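Local atomic coordinates of Steely1 (Dictyostelium discoideum, PDB entry 2H84), a protein that probably acts as a hybrid type I/III polyketide synthase, making only acylpyrones in vitro, and is represented here by its C-terminal type III synthase domain. Residues Pro24-Gln30 with Ile60-Val66; Leu33-Ser38 with Val51-Glu56; Phe272-Leu277 with Ser354-Ala358. One frame throughout, in Å; residues are numbered along the deposited sequence.

Contact 1 (Pro24-Gln30 with Ile60-Val66)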
loop_
_atom_site.group_PDB
_atom_site.type_symbol
_atom_site.label_atom_id
_atom_site.label_comp_id
_atom_site.label_asym_id
_atom_site.label_seq_id
_atom_site.Cartn_x
_atom_site.Cartn_y
_atom_site.Cartn_z
ATOM N N PRO A 24 -10.922 -13.387 15.006
ATOM C CA PRO A 24 -11.603 -14.601 14.573
ATOM C C PRO A 24 -11.821 -15.585 15.713
ATOM O O PRO A 24 -10.890 -15.907 16.449
ATOM C CB PRO A 24 -10.673 -15.150 13.506
ATOM C CG PRO A 24 -9.354 -14.720 13.971
ATOM C CD PRO A 24 -9.557 -13.327 14.470
ATOM N N GLY A 25 -13.067 -16.036 15.854
ATOM C CA GLY A 25 -13.429 -17.007 16.871
ATOM C C GLY A 25 -13.107 -16.678 18.315
ATOM O O GLY A 25 -12.988 -15.507 18.699
ATOM N N GLU A 26 -12.976 -17.737 19.113
ATOM C CA GLU A 26 -12.669 -17.633 20.538
ATOM C C GLU A 26 -11.168 -17.750 20.816
ATOM O O GLU A 26 -10.395 -18.173 19.959
ATOM C CB GLU A 26 -13.404 -18.729 21.310
ATOM C CG GLU A 26 -14.910 -18.617 21.291
ATOM C CD GLU A 26 -15.394 -17.406 22.044
ATOM O OE1 GLU A 26 -15.211 -16.276 21.543
ATOM O OE2 GLU A 26 -15.947 -17.579 23.147
ATOM N N PRO A 27 -10.738 -17.374 22.027
ATOM C CA PRO A 27 -9.318 -17.456 22.372
ATOM C C PRO A 27 -8.882 -18.906 22.408
ATOM O O PRO A 27 -9.452 -19.704 23.153
ATOM C CB PRO A 27 -9.257 -16.819 23.756
ATOM C CG PRO A 27 -10.400 -15.867 23.746
ATOM C CD PRO A 27 -11.488 -16.672 23.081
ATOM N N ILE A 28 -7.885 -19.251 21.601
ATOM C CA ILE A 28 -7.375 -20.617 21.578
ATOM C C ILE A 28 -6.226 -20.710 22.584
ATOM O O ILE A 28 -5.354 -19.837 22.629
ATOM C CB ILE A 28 -6.866 -21.009 20.167
ATOM C CG1 ILE A 28 -8.004 -20.863 19.147
ATOM C CG2 ILE A 28 -6.335 -22.439 20.186
ATOM C CD1 ILE A 28 -7.610 -21.167 17.714
ATOM N N SER A 29 -6.243 -21.762 23.398
ATOM C CA SER A 29 -5.214 -21.980 24.411
ATOM C C SER A 29 -3.845 -22.166 23.785
ATOM O O SER A 29 -3.701 -22.922 22.826
ATOM C CB SER A 29 -5.553 -23.219 25.229
ATOM O OG SER A 29 -4.524 -23.480 26.156
ATOM N N GLN A 30 -2.841 -21.477 24.323
ATOM C CA GLN A 30 -1.480 -21.594 23.803
ATOM C C GLN A 30 -0.942 -22.971 24.129
ATOM O O GLN A 30 -0.096 -23.497 23.410
ATOM C CB GLN A 30 -0.571 -20.529 24.415
ATOM C CG GLN A 30 -0.111 -19.469 23.415
ATOM C CD GLN A 30 0.911 -19.991 22.414
ATOM O OE1 GLN A 30 2.120 -19.875 22.622
ATOM N NE2 GLN A 30 0.429 -20.576 21.325
ATOM N N ILE A 60 2.988 -16.620 25.879
ATOM C CA ILE A 60 1.696 -16.253 25.322
ATOM C C ILE A 60 0.669 -17.210 25.902
ATOM O O ILE A 60 0.894 -18.418 25.940
ATOM C CB ILE A 60 1.692 -16.357 23.792
ATOM C CG1 ILE A 60 2.634 -15.302 23.212
ATOM C CG2 ILE A 60 0.279 -16.180 23.261
ATOM C CD1 ILE A 60 2.706 -15.290 21.708
ATOM N N LYS A 61 -0.453 -16.668 26.363
ATOM C CA LYS A 61 -1.498 -17.483 26.967
ATOM C C LYS A 61 -2.544 -17.932 25.965
ATOM O O LYS A 61 -2.963 -19.086 25.983
ATOM C CB LYS A 61 -2.164 -16.709 28.103
ATOM C CG LYS A 61 -2.689 -17.594 29.216
ATOM C CD LYS A 61 -2.840 -16.814 30.516
ATOM C CE LYS A 61 -3.039 -17.770 31.675
ATOM N NZ LYS A 61 -3.365 -17.089 32.940
ATOM N N THR A 62 -2.963 -17.016 25.095
ATOM C CA THR A 62 -3.964 -17.312 24.069
ATOM C C THR A 62 -3.730 -16.548 22.768
ATOM O O THR A 62 -3.031 -15.532 22.736
ATOM C CB THR A 62 -5.399 -16.964 24.541
ATOM O OG1 THR A 62 -5.428 -15.614 25.027
ATOM C CG2 THR A 62 -5.857 -17.905 25.629
ATOM N N ARG A 63 -4.338 -17.058 21.700
ATOM C CA ARG A 63 -4.264 -16.465 20.372
ATOM C C ARG A 63 -5.558 -16.778 19.631
ATOM O O ARG A 63 -6.205 -17.795 19.899
ATOM C CB ARG A 63 -3.085 -17.034 19.575
ATOM C CG ARG A 63 -1.744 -16.402 19.878
ATOM C CD ARG A 63 -0.685 -16.911 18.921
ATOM N NE ARG A 63 -0.395 -18.330 19.124
ATOM C CZ ARG A 63 0.141 -19.124 18.200
ATOM N NH1 ARG A 63 0.446 -18.647 17.002
ATOM N NH2 ARG A 63 0.379 -20.394 18.472
ATOM N N HIS A 64 -5.941 -15.893 18.714
ATOM C CA HIS A 64 -7.137 -16.093 17.899
ATOM C C HIS A 64 -6.638 -16.445 16.499
ATOM O O HIS A 64 -5.811 -15.734 15.925
ATOM C CB HIS A 64 -7.978 -14.821 17.886
ATOM C CG HIS A 64 -8.561 -14.483 19.221
ATOM N ND1 HIS A 64 -9.847 -14.830 19.581
ATOM C CD2 HIS A 64 -8.020 -13.871 20.299
ATOM C CE1 HIS A 64 -10.071 -14.445 20.824
ATOM N NE2 HIS A 64 -8.979 -13.861 21.283
ATOM N N LEU A 65 -7.131 -17.546 15.951
ATOM C CA LEU A 65 -6.658 -17.982 14.648
ATOM C C LEU A 65 -7.756 -18.393 13.687
ATOM O O LEU A 65 -8.646 -19.150 14.053
ATOM C CB LEU A 65 -5.705 -19.168 14.827
ATOM C CG LEU A 65 -4.628 -19.076 15.903
ATOM C CD1 LEU A 65 -4.011 -20.438 16.091
ATOM C CD2 LEU A 65 -3.588 -18.061 15.520
ATOM N N VAL A 66 -7.677 -17.900 12.453
ATOM C CA VAL A 66 -8.649 -18.255 11.436
ATOM C C VAL A 66 -8.448 -19.750 11.214
ATOM O O VAL A 66 -9.398 -20.472 10.921
ATOM C CB VAL A 66 -8.397 -17.473 10.124
ATOM C CG1 VAL A 66 -9.247 -18.035 8.992
ATOM C CG2 VAL A 66 -8.727 -16.011 10.328
HETATM O O HOH W 1 -9.963 -18.693 17.367
#
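I28 and R63 form the hydrogen-bonded pair of a two-stranded antiparallel sheet, strands 28-29 and 62-63, with their CA atoms 5.3 Å apart. Reciprocally, I28 N donates to R63 O over 2.8 Å, and R63 N donates to I28 O over 3.1 Å. S29 and T62 come next as a non-hydrogen-bonded pair, after which Q30 N reaches K61 O at 2.9 Å. This small β-ribbon is separate from the large mixed sheet of the thiolase fold, and S29, the N-cap residue, passes it directly into helix 30-40.

Among the side chains, P27 lies alongside H64 and sets its CA over one imidazole face, a CH-pi contact 3.8 Å from the ring centroid and 26° off the normal. H64 CG sits beside its own backbone N (chi1 -66°), which carries the ring across to P27 and leaves ND1 with two weak hydrogen bonds, to P24 O and G25 O. The side chains of I28 and L65 cross at about a right angle, with I28 CD1 4.0 Å from L65 CB.

The guanidinium of R63 is held by the backbone carbonyls of F206 and S203, while the Q30 amide lies close by, its plane 87° from that of the guanidinium. With an alanine in place of Q30, the methyl I60 CG2 would probably lose its packing against the CG methylene, and a gap is likely to open beside the R63 guanidinium. At the other end a water donates to P24 O and to E26 O, the latter at 2.7 Å, and weakly accepts from L65 N.

Contact 2 (Leu33-Ser38 with Val51-Glu56)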
loop_
_atom_site.group_PDB
_atom_site.type_symbol
_atom_site.label_atom_id
_atom_site.label_comp_id
_atom_site.label_asym_id
_atom_site.label_seq_id
_atom_site.Cartn_x
_atom_site.Cartn_y
_atom_site.Cartn_z
ATOM N N LEU A 33 -2.378 -25.486 21.587
ATOM C CA LEU A 33 -1.708 -25.238 20.311
ATOM C C LEU A 33 -0.300 -25.815 20.453
ATOM O O LEU A 33 0.243 -26.404 19.523
ATOM C CB LEU A 33 -1.616 -23.735 20.006
ATOM C CG LEU A 33 -2.866 -22.976 19.539
ATOM C CD1 LEU A 33 -2.528 -21.486 19.439
ATOM C CD2 LEU A 33 -3.351 -23.503 18.190
ATOM N N LYS A 34 0.288 -25.645 21.631
ATOM C CA LYS A 34 1.607 -26.186 21.878
ATOM C C LYS A 34 1.521 -27.675 21.588
ATOM O O LYS A 34 2.168 -28.167 20.675
ATOM C CB LYS A 34 2.013 -25.983 23.330
ATOM C CG LYS A 34 3.405 -26.493 23.638
ATOM C CD LYS A 34 3.453 -27.262 24.957
ATOM C CE LYS A 34 3.095 -26.402 26.161
ATOM N NZ LYS A 34 3.390 -27.115 27.439
ATOM N N ASP A 35 0.705 -28.390 22.353
ATOM C CA ASP A 35 0.562 -29.822 22.145
ATOM C C ASP A 35 0.380 -30.122 20.672
ATOM O O ASP A 35 1.238 -30.726 20.038
ATOM C CB ASP A 35 -0.653 -30.387 22.893
ATOM C CG ASP A 35 -0.625 -30.100 24.379
ATOM O OD1 ASP A 35 0.472 -30.121 24.982
ATOM O OD2 ASP A 35 -1.715 -29.869 24.944
ATOM N N SER A 36 -0.755 -29.686 20.141
ATOM C CA SER A 36 -1.118 -29.915 18.744
ATOM C C SER A 36 -0.045 -29.671 17.711
ATOM O O SER A 36 0.486 -30.618 17.129
ATOM C CB SER A 36 -2.356 -29.096 18.373
ATOM O OG SER A 36 -3.526 -29.671 18.937
ATOM N N ILE A 37 0.285 -28.413 17.467
ATOM C CA ILE A 37 1.281 -28.161 16.450
ATOM C C ILE A 37 2.670 -28.741 16.714
ATOM O O ILE A 37 3.337 -29.166 15.774
ATOM C CB ILE A 37 1.365 -26.660 16.056
ATOM C CG1 ILE A 37 2.698 -26.078 16.358
ATOM C CG2 ILE A 37 0.512 -25.857 16.822
ATOM C CD1 ILE A 37 2.873 -24.846 15.570
ATOM N N SER A 38 3.088 -28.820 17.972
ATOM C CA SER A 38 4.400 -29.386 18.276
ATOM C C SER A 38 4.497 -30.858 17.874
ATOM O O SER A 38 5.441 -31.254 17.193
ATOM C CB SER A 38 4.728 -29.250 19.767
ATOM O OG SER A 38 3.972 -30.149 20.561
ATOM N N VAL A 51 10.064 -27.620 19.506
ATOM C CA VAL A 51 8.914 -26.770 19.243
ATOM C C VAL A 51 8.212 -26.574 20.577
ATOM O O VAL A 51 7.969 -25.450 21.004
ATOM C CB VAL A 51 7.936 -27.430 18.249
ATOM C CG1 VAL A 51 6.757 -26.517 17.999
ATOM C CG2 VAL A 51 8.637 -27.722 16.945
ATOM N N LYS A 52 7.900 -27.683 21.234
ATOM C CA LYS A 52 7.233 -27.668 22.525
ATOM C C LYS A 52 7.914 -26.674 23.460
ATOM O O LYS A 52 7.257 -25.947 24.202
ATOM C CB LYS A 52 7.284 -29.070 23.129
ATOM C CG LYS A 52 6.683 -29.182 24.517
ATOM C CD LYS A 52 6.884 -30.581 25.084
ATOM C CE LYS A 52 6.321 -30.703 26.496
ATOM N NZ LYS A 52 6.438 -32.095 27.016
ATOM N N ARG A 53 9.240 -26.651 23.413
ATOM C CA ARG A 53 10.036 -25.758 24.249
ATOM C C ARG A 53 9.726 -24.296 23.930
ATOM O O ARG A 53 9.357 -23.511 24.812
ATOM C CB ARG A 53 11.526 -26.045 24.023
ATOM C CG ARG A 53 12.314 -26.302 25.289
ATOM C CD ARG A 53 11.660 -27.378 26.101
ATOM N NE ARG A 53 12.038 -28.721 25.699
ATOM C CZ ARG A 53 11.303 -29.800 25.969
ATOM N NH1 ARG A 53 10.169 -29.716 26.610
ATOM N NH2 ARG A 53 11.699 -30.994 25.650
ATOM N N ILE A 54 9.882 -23.947 22.656
ATOM C CA ILE A 54 9.625 -22.599 22.158
ATOM C C ILE A 54 8.264 -22.073 22.602
ATOM O O ILE A 54 8.154 -20.925 23.020
ATOM C CB ILE A 54 9.715 -22.571 20.617
ATOM C CG1 ILE A 54 11.178 -22.629 20.194
ATOM C CG2 ILE A 54 9.035 -21.337 20.065
ATOM C CD1 ILE A 54 11.371 -22.793 18.709
ATOM N N PHE A 55 7.231 -22.904 22.506
ATOM C CA PHE A 55 5.902 -22.487 22.930
ATOM C C PHE A 55 5.919 -22.125 24.400
ATOM O O PHE A 55 5.510 -21.031 24.787
ATOM C CB PHE A 55 4.877 -23.598 22.688
ATOM C CG PHE A 55 4.304 -23.594 21.303
ATOM C CD1 PHE A 55 5.097 -23.906 20.211
ATOM C CD2 PHE A 55 2.987 -23.197 21.083
ATOM C CE1 PHE A 55 4.583 -23.836 18.921
ATOM C CE2 PHE A 55 2.464 -23.124 19.795
ATOM C CZ PHE A 55 3.264 -23.434 18.714
ATOM N N GLU A 56 6.401 -23.054 25.216
ATOM C CA GLU A 56 6.486 -22.840 26.650
ATOM C C GLU A 56 7.154 -21.503 26.955
ATOM O O GLU A 56 6.579 -20.666 27.654
ATOM C CB GLU A 56 7.264 -23.986 27.298
ATOM C CG GLU A 56 6.416 -25.212 27.610
ATOM C CD GLU A 56 7.207 -26.514 27.540
ATOM O OE1 GLU A 56 8.422 -26.509 27.860
ATOM O OE2 GLU A 56 6.608 -27.550 27.172
#
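A helical hairpin brings F55 of helix 45-56 against K34 and I37 of helix 30-40. The two short axes approach to 9.2 Å with their directions 155° apart, hence nearly antiparallel. The side chains of K34 and F55 lie alongside one another, pointing opposite ways, and K34 CG lies 3.4 Å from F55 CB. I37 comes to the far end of the ring: its CD1 meets the rim, roughly in plane, 3.5 Å from F55 CZ. Near the loop that links the helices, V51 CG1 packs on S38 CA at 3.7 Å.

The polar part lies beside this apolar seam. K34 leaves the backbone with CG anti to N (chi1 -178°), then bends at chi2 and chi3, which turns NZ onto E56 OE2 at 3.3 Å, a salt bridge met on the anti side of the carboxylate, 17° out of its plane. On the way, K34 CD passes K52 CG at 3.8 Å. R53 adds a long salt bridge to E56 and a second one to E49, extending the charged network along helix 45-56. Two consecutive helices joined by a short loop, with axes close to antiparallel and an apolar seam between them, make up an alpha-helical hairpin.

Contact 3 (Phe272-Leu277 with Ser354-Ala358)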
loop_
_atom_site.group_PDB
_atom_site.type_symbol
_atom_site.label_atom_id
_atom_site.label_comp_id
_atom_site.label_asym_id
_atom_site.label_seq_id
_atom_site.Cartn_x
_atom_site.Cartn_y
_atom_site.Cartn_z
ATOM N N PHE A 272 16.757 6.012 19.139
ATOM C CA PHE A 272 15.513 6.272 18.428
ATOM C C PHE A 272 14.500 6.984 19.328
ATOM O O PHE A 272 13.947 8.014 18.939
ATOM C CB PHE A 272 14.923 4.959 17.903
ATOM C CG PHE A 272 13.665 5.142 17.106
ATOM C CD1 PHE A 272 12.434 4.805 17.646
ATOM C CD2 PHE A 272 13.718 5.629 15.802
ATOM C CE1 PHE A 272 11.271 4.968 16.908
ATOM C CE2 PHE A 272 12.559 5.797 15.057
ATOM C CZ PHE A 272 11.336 5.456 15.605
ATOM N N VAL A 273 14.268 6.442 20.526
ATOM C CA VAL A 273 13.332 7.044 21.471
ATOM C C VAL A 273 13.785 8.450 21.826
ATOM O O VAL A 273 12.977 9.282 22.234
ATOM C CB VAL A 273 13.237 6.250 22.779
ATOM C CG1 VAL A 273 12.180 6.875 23.663
ATOM C CG2 VAL A 273 12.910 4.791 22.494
ATOM N N ASP A 274 15.083 8.705 21.678
ATOM C CA ASP A 274 15.635 10.020 21.959
ATOM C C ASP A 274 15.248 10.989 20.857
ATOM O O ASP A 274 14.895 12.132 21.131
ATOM C CB ASP A 274 17.161 9.971 22.081
ATOM C CG ASP A 274 17.619 9.566 23.467
ATOM O OD1 ASP A 274 16.771 9.506 24.381
ATOM O OD2 ASP A 274 18.825 9.319 23.651
ATOM N N THR A 275 15.305 10.534 19.612
ATOM C CA THR A 275 14.941 11.397 18.503
ATOM C C THR A 275 13.467 11.763 18.591
ATOM O O THR A 275 13.087 12.874 18.240
ATOM C CB THR A 275 15.215 10.727 17.157
ATOM O OG1 THR A 275 16.612 10.437 17.049
ATOM C CG2 THR A 275 14.801 11.637 16.018
ATOM N N LEU A 276 12.642 10.830 19.061
ATOM C CA LEU A 276 11.206 11.067 19.211
ATOM C C LEU A 276 10.926 12.073 20.331
ATOM O O LEU A 276 10.087 12.973 20.180
ATOM C CB LEU A 276 10.474 9.761 19.526
ATOM C CG LEU A 276 8.969 9.902 19.795
ATOM C CD1 LEU A 276 8.274 10.373 18.538
ATOM C CD2 LEU A 276 8.383 8.574 20.239
ATOM N N LEU A 277 11.629 11.914 21.453
ATOM C CA LEU A 277 11.458 12.805 22.603
ATOM C C LEU A 277 11.813 14.264 22.335
ATOM O O LEU A 277 11.176 15.166 22.877
ATOM C CB LEU A 277 12.275 12.319 23.801
ATOM C CG LEU A 277 11.624 11.272 24.704
ATOM C CD1 LEU A 277 12.114 11.391 26.023
ATOM C CD2 LEU A 277 10.258 11.520 24.905
ATOM N N SER A 354 2.384 8.943 26.432
ATOM C CA SER A 354 2.653 7.562 26.006
ATOM C C SER A 354 3.621 7.513 24.841
ATOM O O SER A 354 3.605 8.387 23.975
ATOM C CB SER A 354 1.371 6.831 25.590
ATOM O OG SER A 354 0.490 6.655 26.683
ATOM N N ILE A 355 4.482 6.501 24.842
ATOM C CA ILE A 355 5.424 6.313 23.751
ATOM C C ILE A 355 5.011 5.015 23.062
ATOM O O ILE A 355 4.847 3.978 23.720
ATOM C CB ILE A 355 6.887 6.185 24.257
ATOM C CG1 ILE A 355 7.325 7.499 24.924
ATOM C CG2 ILE A 355 7.820 5.837 23.080
ATOM C CD1 ILE A 355 8.742 7.477 25.487
ATOM N N SER A 356 4.795 5.081 21.750
ATOM C CA SER A 356 4.432 3.884 21.010
ATOM C C SER A 356 5.543 3.510 20.043
ATOM O O SER A 356 6.077 4.347 19.310
ATOM C CB SER A 356 3.131 4.070 20.248
ATOM O OG SER A 356 2.700 2.819 19.754
ATOM N N LEU A 357 5.891 2.234 20.046
ATOM C CA LEU A 357 6.958 1.757 19.189
ATOM C C LEU A 357 6.488 0.575 18.343
ATOM O O LEU A 357 5.576 -0.162 18.725
ATOM C CB LEU A 357 8.159 1.361 20.048
ATOM C CG LEU A 357 8.762 2.502 20.872
ATOM C CD1 LEU A 357 9.820 1.946 21.815
ATOM C CD2 LEU A 357 9.375 3.547 19.947
ATOM N N ALA A 358 7.107 0.421 17.180
ATOM C CA ALA A 358 6.794 -0.663 16.280
ATOM C C ALA A 358 7.995 -0.820 15.369
ATOM O O ALA A 358 8.686 0.147 15.066
ATOM C CB ALA A 358 5.541 -0.360 15.476
#
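F272, V273, L276 and L277 of helix 261-280 pack on I355 and L357 of strand 353-360, and every contact between the two segments is apolar. The geometry is that of a helix lying on a β-sheet: the short axes come within 10.5 Å, with the N-to-C directions 134° apart. Backbones stay well separated, V273 CA and I355 CA being the nearest such pair at 8.3 Å, and branched side-chain ends fill the interval.

The aromatic contribution comes from F272. Its CG is anti to the backbone N (chi1 -178°), and this brings the ring rim to L357, whose CD2 meets it in plane, 3.9 Å from F272 CE1. The two side chains run past each other in opposite directions, and it is the rim of the ring that touches. F365 supplies a further aromatic contact, edge-to-face with F272.

The aliphatic contacts gather mainly round I355, which uses two different methyls. Its CD1 receives V273 CG1 at 3.9 Å, the side chains crossing at about a right angle, and also L277 CD2 at 4.4 Å. CD1 thus bridges V273 and L277, one helical turn apart, while I355 CG2 takes L276, meeting its CD2 at 4.0 Å. V273 serves both strand residues, since its second methyl, CG2, lies 4.3 Å from L357 CD1.

S356 points away from the helix and hydrogen-bonds the carbonyl of L296. The side chain of L357 is about 11 Å from that of C157, the predicted active-site cysteine. Strand 353-360 runs between strands 364-372 and 294-297 in the large mixed sheet, and helix 261-280 covers it there, also touching I233 of strand 227-236 and F369 of strand 364-372.

How the contacts relate
Contacts 1 and 2 form one local unit, their centres about 14 Å apart. Strand 28-29 runs into helix 30-40, and helix 45-56 is followed by strand 62-63, so the helix pair of contact 2 falls between the two strands of contact 1 along the chain. The contacts also touch, with L33 and F55 packing against R63. Contact 3 comes later, in the C-terminal chalcone and stilbene synthase domain, where helix 261-280 covers strand 353-360 of the large sheet. Its centre is about 30 Å from that of contact 1 and about 34 Å from that of contact 2. The ribbon and helical hairpin near the N-terminus are thus spatially separate from the helix-on-sheet packing of the C-terminal part.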